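PDB 7DSZ: Amuc_1102 from Akkermansia muciniphila, which has no established function but adopts an immunoglobulin-like fold related to archaeal type IV pilus proteins, and may therefore take part in a pilus-like assembly. Local coordinates for residues Y151-E154 with K160-T163; S112-P117 with D181-S186; P15-R20 with G69-L74. All coordinates share one frame; numbering follows the deposited sequence.

How the contacts relate
Contact 3 comes first along the chain, packing the start of strand 18-32 on the start of strand 70-83. Contact 2 then joins the end of strand 109-115 to the loop around 181-186, and contact 1, at the end of strand 146-152, falls within the 63 residues between those two segments. The centre of contact 1 lies about 23 Å from that of contact 2, on the opposite side of the chain's centre. The centre of contact 3 is about 25 Å from that of contact 1 and about 27 Å from that of contact 2. Contact 3 joins the two sheets, contact 2 lays a late loop on the three-stranded one, and contact 1 finishes a strand of the mixed sheet.

Contact 1 (Y151-E154 with K160-T163); sequences YSSE and KWWT
Ser-152 meets both indole rings of the Trp-161/Trp-162 pair, and these van der Waals touches carry the contact. Its OG sits at the edge of each ring, near the plane, 3.7 Å from Trp-161 CD1, while its CB lies 3.9 Å from Trp-162 CZ3. Beside it the carbonyl O of Tyr-151 comes within 3.8 Å of Trp-162 CH2, and Glu-154 CG approaches Trp-161 CD1 at 3.9 Å, the carboxylate turned 77° from the indole plane. The two tryptophans also pack on each other: Trp-162 CE3 stands over one face of Trp-161, toward its rim.

The polar bonds run within each segment or to neighbours. A chi1 of 176° swings Ser-152 OG to the side of its carbonyl carbon, where Glu-154 N reaches it at 3.1 Å; OG also bonds to Glu-159 O. Ser-153 OG gives a 2.7 Å bond to Glu-154 OE2, and Trp-161 NE1 bonds to Gln-137 O. Losing the Ser-152 hydroxyl to an alanine here is likely to leave Glu-154 N and Glu-159 O without this partner and the turn freer to shift.

The Ser-152 to Glu-154 bond makes an ST turn, closing the end of strand 146-152 as the chain leaves the mixed sheet of this immunoglobulin-like fold.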
loop_
_atom_site.group_PDB
_atom_site.type_symbol
_atom_site.label_atom_id
_atom_site.label_comp_id
_atom_site.label_asym_id
_atom_site.label_seq_id
_atom_site.Cartn_x
_atom_site.Cartn_y
_atom_site.Cartn_z
ATOM N N TYR C 151 -1.255 -0.014 28.356
ATOM C CA TYR C 151 -2.660 0.190 28.673
ATOM C C TYR C 151 -3.348 -1.171 28.648
ATOM O O TYR C 151 -3.031 -2.008 27.802
ATOM C CB TYR C 151 -3.358 1.131 27.676
ATOM C CG TYR C 151 -4.826 0.792 27.556
ATOM C CD1 TYR C 151 -5.753 1.293 28.458
ATOM C CD2 TYR C 151 -5.280 -0.080 26.558
ATOM C CE1 TYR C 151 -7.106 0.933 28.373
ATOM C CE2 TYR C 151 -6.609 -0.439 26.463
ATOM C CZ TYR C 151 -7.517 0.056 27.370
ATOM O OH TYR C 151 -8.838 -0.313 27.246
ATOM N N SER C 152 -4.285 -1.398 29.570
ATOM C CA SER C 152 -5.073 -2.624 29.508
ATOM C C SER C 152 -6.486 -2.346 29.988
ATOM O O SER C 152 -6.683 -1.573 30.923
ATOM C CB SER C 152 -4.467 -3.749 30.355
ATOM O OG SER C 152 -5.323 -4.888 30.340
ATOM N N SER C 153 -7.468 -2.995 29.347
ATOM C CA SER C 153 -8.848 -2.920 29.809
ATOM C C SER C 153 -9.065 -3.690 31.107
ATOM O O SER C 153 -10.100 -3.507 31.752
ATOM C CB SER C 153 -9.815 -3.454 28.740
ATOM O OG SER C 153 -9.608 -4.841 28.515
ATOM N N GLU C 154 -8.135 -4.555 31.489
ATOM C CA GLU C 154 -8.276 -5.379 32.682
ATOM C C GLU C 154 -7.297 -4.918 33.753
ATOM O O GLU C 154 -6.268 -4.291 33.470
ATOM C CB GLU C 154 -8.035 -6.860 32.366
ATOM C CG GLU C 154 -8.786 -7.380 31.138
ATOM C CD GLU C 154 -10.277 -7.107 31.186
ATOM O OE1 GLU C 154 -10.928 -7.532 32.163
ATOM O OE2 GLU C 154 -10.803 -6.476 30.229
ATOM N N LYS C 160 -2.231 -8.159 32.050
ATOM C CA LYS C 160 -1.509 -8.500 30.826
ATOM C C LYS C 160 -2.088 -9.780 30.220
ATOM O O LYS C 160 -1.403 -10.779 29.996
ATOM C CB LYS C 160 -0.018 -8.631 31.105
ATOM C CG LYS C 160 0.659 -7.339 31.537
ATOM C CD LYS C 160 2.162 -7.547 31.654
ATOM C CE LYS C 160 2.857 -6.334 32.268
ATOM N NZ LYS C 160 4.308 -6.602 32.519
ATOM N N TRP C 161 -3.389 -9.707 29.930
ATOM C CA TRP C 161 -4.132 -10.866 29.446
ATOM C C TRP C 161 -3.575 -11.419 28.142
ATOM O O TRP C 161 -3.792 -12.599 27.851
ATOM C CB TRP C 161 -5.612 -10.500 29.277
ATOM C CG TRP C 161 -5.843 -9.377 28.277
ATOM C CD1 TRP C 161 -5.972 -8.042 28.547
ATOM C CD2 TRP C 161 -5.958 -9.513 26.858
ATOM N NE1 TRP C 161 -6.163 -7.340 27.373
ATOM C CE2 TRP C 161 -6.157 -8.222 26.323
ATOM C CE3 TRP C 161 -5.907 -10.605 25.982
ATOM C CZ2 TRP C 161 -6.304 -7.994 24.942
ATOM C CZ3 TRP C 161 -6.058 -10.378 24.615
ATOM C CH2 TRP C 161 -6.256 -9.083 24.113
ATOM N N TRP C 162 -2.851 -10.606 27.357
ATOM C CA TRP C 162 -2.279 -11.089 26.100
ATOM C C TRP C 162 -1.066 -11.988 26.305
ATOM O O TRP C 162 -0.544 -12.529 25.325
ATOM C CB TRP C 162 -1.885 -9.904 25.204
ATOM C CG TRP C 162 -0.979 -8.904 25.885
ATOM C CD1 TRP C 162 0.387 -8.891 25.883
ATOM C CD2 TRP C 162 -1.391 -7.773 26.659
ATOM N NE1 TRP C 162 0.850 -7.818 26.623
ATOM C CE2 TRP C 162 -0.222 -7.117 27.103
ATOM C CE3 TRP C 162 -2.638 -7.257 27.029
ATOM C CZ2 TRP C 162 -0.264 -5.969 27.894
ATOM C CZ3 TRP C 162 -2.684 -6.107 27.803
ATOM C CH2 TRP C 162 -1.498 -5.479 28.231
ATOM N N THR C 163 -0.592 -12.144 27.538
ATOM C CA THR C 163 0.523 -13.030 27.843
ATOM C C THR C 163 0.046 -14.361 28.409
ATOM O O THR C 163 0.867 -15.243 28.670
ATOM C CB THR C 163 1.480 -12.359 28.840
ATOM O OG1 THR C 163 0.811 -12.192 30.094
ATOM C CG2 THR C 163 1.927 -10.985 28.330
#

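Contact 2 (S112-P117 with D181-S186); sequences SVYLSP and DETPFS
Tyr-114 meets Thr-183 and Phe-185 through its CB and ring carbons, joining strand 109-115, an outermost strand, within this chain, of the three-stranded sheet in this immunoglobulin-like fold, to the loop after strand 169-171. Starting at the root, Tyr-114 CB touches Thr-183 CG2 at 3.8 Å, and the same methyl reaches CG and CD1 of the ring, the two side chains crossing at about a right angle. Farther out on the other branch, Tyr-114 CD2 and CE2 turn to Phe-185, where CE2 lies 3.8 Å from Phe-185 CD2. The two ring planes are only 21° apart, but their centroids are 5.6 Å from each other, an offset so large that little of one ring lies over the other; Phe-185 also meets Trp-51 edge-to-face.

The loop is braced by bonds of its own. A type I turn runs from Thr-183 to Ser-186, and Thr-183 OG1 accepts from Phe-185 N at 3.0 Å in an ST turn while bonding Lys-180 O as well. Because OG1 stands between the backbone N and the carbonyl carbon (chi1 74°), the methyl CG2 is left beside the N, directed at the ring. At the tip, Tyr-114 OH pairs with Ser-112 OG, two residues back on its own strand, at 2.8 Å.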
loop_
_atom_site.group_PDB
_atom_site.type_symbol
_atom_site.label_atom_id
_atom_site.label_comp_id
_atom_site.label_asym_id
_atom_site.label_seq_id
_atom_site.Cartn_x
_atom_site.Cartn_y
_atom_site.Cartn_z
ATOM N N SER C 112 -3.791 4.525 16.477
ATOM C CA SER C 112 -5.047 3.877 16.118
ATOM C C SER C 112 -4.797 2.563 15.380
ATOM O O SER C 112 -3.715 2.322 14.836
ATOM C CB SER C 112 -5.928 4.800 15.256
ATOM O OG SER C 112 -5.301 5.107 14.012
ATOM N N VAL C 113 -5.822 1.707 15.406
ATOM C CA VAL C 113 -5.887 0.509 14.567
ATOM C C VAL C 113 -7.345 0.280 14.226
ATOM O O VAL C 113 -8.247 0.826 14.864
ATOM C CB VAL C 113 -5.315 -0.777 15.215
ATOM C CG1 VAL C 113 -3.812 -0.779 15.146
ATOM C CG2 VAL C 113 -5.837 -0.939 16.638
ATOM N N TYR C 114 -7.586 -0.528 13.185
ATOM C CA TYR C 114 -8.917 -0.612 12.597
ATOM C C TYR C 114 -9.303 -2.053 12.296
ATOM O O TYR C 114 -8.454 -2.884 11.975
ATOM C CB TYR C 114 -9.008 0.190 11.275
ATOM C CG TYR C 114 -8.559 1.637 11.447
ATOM C CD1 TYR C 114 -7.211 1.952 11.581
ATOM C CD2 TYR C 114 -9.490 2.673 11.507
ATOM C CE1 TYR C 114 -6.795 3.249 11.785
ATOM C CE2 TYR C 114 -9.081 3.998 11.691
ATOM C CZ TYR C 114 -7.723 4.272 11.832
ATOM O OH TYR C 114 -7.284 5.581 12.026
ATOM N N LEU C 115 -10.610 -2.317 12.336
ATOM C CA LEU C 115 -11.183 -3.524 11.751
ATOM C C LEU C 115 -12.153 -3.131 10.642
ATOM O O LEU C 115 -12.905 -2.159 10.773
ATOM C CB LEU C 115 -11.907 -4.373 12.818
ATOM C CG LEU C 115 -11.017 -5.148 13.791
ATOM C CD1 LEU C 115 -11.905 -5.759 14.902
ATOM C CD2 LEU C 115 -10.138 -6.233 13.093
ATOM N N SER C 116 -12.137 -3.887 9.540
ATOM C CA SER C 116 -12.980 -3.586 8.399
ATOM C C SER C 116 -14.454 -3.835 8.723
ATOM O O SER C 116 -14.779 -4.537 9.687
ATOM C CB SER C 116 -12.585 -4.463 7.212
ATOM O OG SER C 116 -12.935 -5.813 7.504
ATOM N N PRO C 117 -15.364 -3.298 7.908
ATOM C CA PRO C 117 -16.787 -3.629 8.109
ATOM C C PRO C 117 -17.065 -5.120 8.045
ATOM O O PRO C 117 -17.890 -5.619 8.818
ATOM C CB PRO C 117 -17.485 -2.864 6.980
ATOM C CG PRO C 117 -16.567 -1.692 6.701
ATOM C CD PRO C 117 -15.175 -2.274 6.857
ATOM N N ASP C 181 -2.983 3.637 7.308
ATOM C CA ASP C 181 -2.613 3.692 5.899
ATOM C C ASP C 181 -3.062 2.466 5.133
ATOM O O ASP C 181 -2.937 2.447 3.905
ATOM C CB ASP C 181 -1.095 3.882 5.746
ATOM C CG ASP C 181 -0.656 5.303 6.103
ATOM O OD1 ASP C 181 -1.504 6.221 6.033
ATOM O OD2 ASP C 181 0.523 5.508 6.452
ATOM N N GLU C 182 -3.588 1.459 5.827
ATOM C CA GLU C 182 -4.206 0.293 5.212
ATOM C C GLU C 182 -5.730 0.384 5.162
ATOM O O GLU C 182 -6.403 -0.639 4.966
ATOM C CB GLU C 182 -3.779 -0.960 5.972
ATOM C CG GLU C 182 -2.267 -1.192 5.929
ATOM C CD GLU C 182 -1.804 -2.334 6.840
ATOM O OE1 GLU C 182 -2.294 -2.470 7.987
ATOM O OE2 GLU C 182 -0.919 -3.101 6.404
ATOM N N THR C 183 -6.288 1.576 5.319
ATOM C CA THR C 183 -7.721 1.821 5.334
ATOM C C THR C 183 -8.047 3.009 4.445
ATOM O O THR C 183 -7.157 3.786 4.081
ATOM C CB THR C 183 -8.243 2.134 6.750
ATOM O OG1 THR C 183 -7.844 3.471 7.100
ATOM C CG2 THR C 183 -7.729 1.134 7.789
ATOM N N PRO C 184 -9.326 3.205 4.108
ATOM C CA PRO C 184 -9.713 4.426 3.382
ATOM C C PRO C 184 -9.566 5.698 4.201
ATOM O O PRO C 184 -9.775 6.791 3.653
ATOM C CB PRO C 184 -11.189 4.178 3.010
ATOM C CG PRO C 184 -11.625 2.999 3.802
ATOM C CD PRO C 184 -10.412 2.206 4.145
ATOM N N PHE C 185 -9.217 5.599 5.479
ATOM C CA PHE C 185 -8.986 6.788 6.291
ATOM C C PHE C 185 -7.583 7.360 6.107
ATOM O O PHE C 185 -7.274 8.383 6.728
ATOM C CB PHE C 185 -9.201 6.465 7.773
ATOM C CG PHE C 185 -10.580 5.950 8.082
ATOM C CD1 PHE C 185 -11.663 6.826 8.122
ATOM C CD2 PHE C 185 -10.792 4.605 8.335
ATOM C CE1 PHE C 185 -12.948 6.360 8.410
ATOM C CE2 PHE C 185 -12.068 4.127 8.619
ATOM C CZ PHE C 185 -13.149 5.000 8.662
ATOM N N SER C 186 -6.757 6.737 5.268
ATOM C CA SER C 186 -5.328 7.046 5.211
ATOM C C SER C 186 -5.056 8.541 5.065
ATOM O O SER C 186 -4.239 9.107 5.800
ATOM C CB SER C 186 -4.680 6.282 4.055
ATOM O OG SER C 186 -3.307 6.636 3.936
#

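Contact 3 (P15-R20 with G69-L74); sequences PRMQVR and GYIDAL
Val-19 and Ile-71 reach toward each other tip to tip, and their methyls make the tight part of the contact. Val-19 CG2 lies 3.9 Å from Ile-71 CG2, and Val-19 CG1 lies 4.0 Å from Ile-71 CD1, engaging both valine branches. Ile-71 presents both arms because CG1 lies between the backbone N and the carbonyl carbon (chi1 62°), while CG2 sits beside the N. Met-17 comes in obliquely: its chain is extended as far as SD, then bends at chi3 (53°) to set CE 4.0 Å from that same Ile-71 CG2.

Leu-74 meets this segment more loosely, its CD2 coming to 4.3 Å of Val-19 CG1, and also packs on strand 50-63 and on Tyr-143, which touches all four side chains. The other side of segment 15-20 faces outward: Arg-16, Gln-18 and Arg-20 are exposed, though crystal neighbours touch all three, and Arg-20 NH1 folds back to bond Val-19 O at 2.7 Å, well above the carbonyl plane. Past Ile-71 the chain turns a corner at Asp-72, which forms a salt bridge with Arg-122 of the third subunit.

Such apolar packing between two facing sheets, joined by the loop leading into one of them, is expected in the core of an immunoglobulin-like beta sandwich.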
loop_
_atom_site.group_PDB
_atom_site.type_symbol
_atom_site.label_atom_id
_atom_site.label_comp_id
_atom_site.label_asym_id
_atom_site.label_seq_id
_atom_site.Cartn_x
_atom_site.Cartn_y
_atom_site.Cartn_z
ATOM N N PRO C 15 21.810 8.335 21.810
ATOM C CA PRO C 15 21.441 6.949 22.137
ATOM C C PRO C 15 21.194 6.728 23.617
ATOM O O PRO C 15 20.610 5.698 23.982
ATOM C CB PRO C 15 22.651 6.140 21.649
ATOM C CG PRO C 15 23.786 7.101 21.750
ATOM C CD PRO C 15 23.220 8.445 21.397
ATOM N N ARG C 16 21.619 7.652 24.472
ATOM C CA ARG C 16 21.302 7.583 25.888
ATOM C C ARG C 16 19.947 8.195 26.221
ATOM O O ARG C 16 19.479 8.039 27.353
ATOM C CB ARG C 16 22.395 8.280 26.710
ATOM C CG ARG C 16 23.810 7.713 26.529
ATOM C CD ARG C 16 24.135 6.614 27.541
ATOM N NE ARG C 16 23.501 5.339 27.205
ATOM C CZ ARG C 16 23.546 4.250 27.970
ATOM N NH1 ARG C 16 24.193 4.276 29.129
ATOM N NH2 ARG C 16 22.937 3.135 27.579
ATOM N N MET C 17 19.302 8.880 25.273
ATOM C CA MET C 17 17.999 9.476 25.559
ATOM C C MET C 17 16.983 8.398 25.923
ATOM O O MET C 17 16.950 7.317 25.326
ATOM C CB MET C 17 17.501 10.286 24.353
ATOM C CG MET C 17 16.123 10.925 24.544
ATOM S SD MET C 17 15.551 11.790 23.044
ATOM C CE MET C 17 15.734 10.465 21.861
ATOM N N GLN C 18 16.177 8.680 26.939
ATOM C CA GLN C 18 15.097 7.803 27.342
ATOM C C GLN C 18 13.784 8.538 27.142
ATOM O O GLN C 18 13.730 9.769 27.119
ATOM C CB GLN C 18 15.244 7.343 28.799
ATOM C CG GLN C 18 16.600 6.721 29.089
ATOM C CD GLN C 18 16.709 6.225 30.521
ATOM O OE1 GLN C 18 16.081 5.242 30.901
ATOM N NE2 GLN C 18 17.488 6.920 31.321
ATOM N N VAL C 19 12.718 7.767 27.022
ATOM C CA VAL C 19 11.423 8.271 26.599
ATOM C C VAL C 19 10.360 7.737 27.545
ATOM O O VAL C 19 10.417 6.572 27.958
ATOM C CB VAL C 19 11.160 7.842 25.133
ATOM C CG1 VAL C 19 9.715 7.973 24.770
ATOM C CG2 VAL C 19 12.052 8.648 24.187
ATOM N N ARG C 20 9.397 8.585 27.887
ATOM C CA ARG C 20 8.224 8.194 28.650
ATOM C C ARG C 20 6.962 8.562 27.885
ATOM O O ARG C 20 6.850 9.666 27.337
ATOM C CB ARG C 20 8.205 8.858 30.022
ATOM C CG ARG C 20 9.347 8.376 30.908
ATOM C CD ARG C 20 9.168 6.903 31.259
ATOM N NE ARG C 20 10.271 6.370 32.057
ATOM C CZ ARG C 20 11.328 5.730 31.563
ATOM N NH1 ARG C 20 11.458 5.523 30.255
ATOM N NH2 ARG C 20 12.265 5.284 32.387
ATOM N N GLY C 69 12.862 18.261 18.791
ATOM C CA GLY C 69 11.500 18.211 19.280
ATOM C C GLY C 69 10.772 16.924 18.968
ATOM O O GLY C 69 9.567 16.826 19.255
ATOM N N TYR C 70 11.469 15.940 18.402
ATOM C CA TYR C 70 10.874 14.687 17.954
ATOM C C TYR C 70 11.793 13.530 18.303
ATOM O O TYR C 70 13.012 13.692 18.404
ATOM C CB TYR C 70 10.687 14.656 16.435
ATOM C CG TYR C 70 9.628 15.537 15.853
ATOM C CD1 TYR C 70 9.829 16.906 15.687
ATOM C CD2 TYR C 70 8.437 14.986 15.413
ATOM C CE1 TYR C 70 8.843 17.703 15.105
ATOM C CE2 TYR C 70 7.449 15.765 14.847
ATOM C CZ TYR C 70 7.658 17.123 14.692
ATOM O OH TYR C 70 6.653 17.883 14.125
ATOM N N ILE C 71 11.205 12.341 18.443
ATOM C CA ILE C 71 11.979 11.108 18.525
ATOM C C ILE C 71 11.796 10.332 17.223
ATOM O O ILE C 71 10.823 10.522 16.482
ATOM C CB ILE C 71 11.611 10.230 19.740
ATOM C CG1 ILE C 71 10.151 9.765 19.667
ATOM C CG2 ILE C 71 11.893 10.980 21.059
ATOM C CD1 ILE C 71 9.739 8.799 20.806
ATOM N N ASP C 72 12.753 9.436 16.959
ATOM C CA ASP C 72 12.780 8.690 15.701
ATOM C C ASP C 72 11.511 7.880 15.485
ATOM O O ASP C 72 10.935 7.899 14.390
ATOM C CB ASP C 72 13.976 7.744 15.671
ATOM C CG ASP C 72 15.269 8.445 15.366
ATOM O OD1 ASP C 72 15.252 9.455 14.627
ATOM O OD2 ASP C 72 16.305 7.956 15.859
ATOM N N ALA C 73 11.103 7.100 16.492
ATOM C CA ALA C 73 10.022 6.132 16.306
ATOM C C ALA C 73 9.520 5.642 17.654
ATOM O O ALA C 73 10.218 5.719 18.662
ATOM C CB ALA C 73 10.465 4.926 15.472
ATOM N N LEU C 74 8.293 5.114 17.638
ATOM C CA LEU C 74 7.690 4.375 18.740
ATOM C C LEU C 74 6.926 3.224 18.122
ATOM O O LEU C 74 6.239 3.412 17.111
ATOM C CB LEU C 74 6.690 5.220 19.540
ATOM C CG LEU C 74 7.143 6.269 20.525
ATOM C CD1 LEU C 74 5.909 6.925 21.113
ATOM C CD2 LEU C 74 7.985 5.573 21.619
#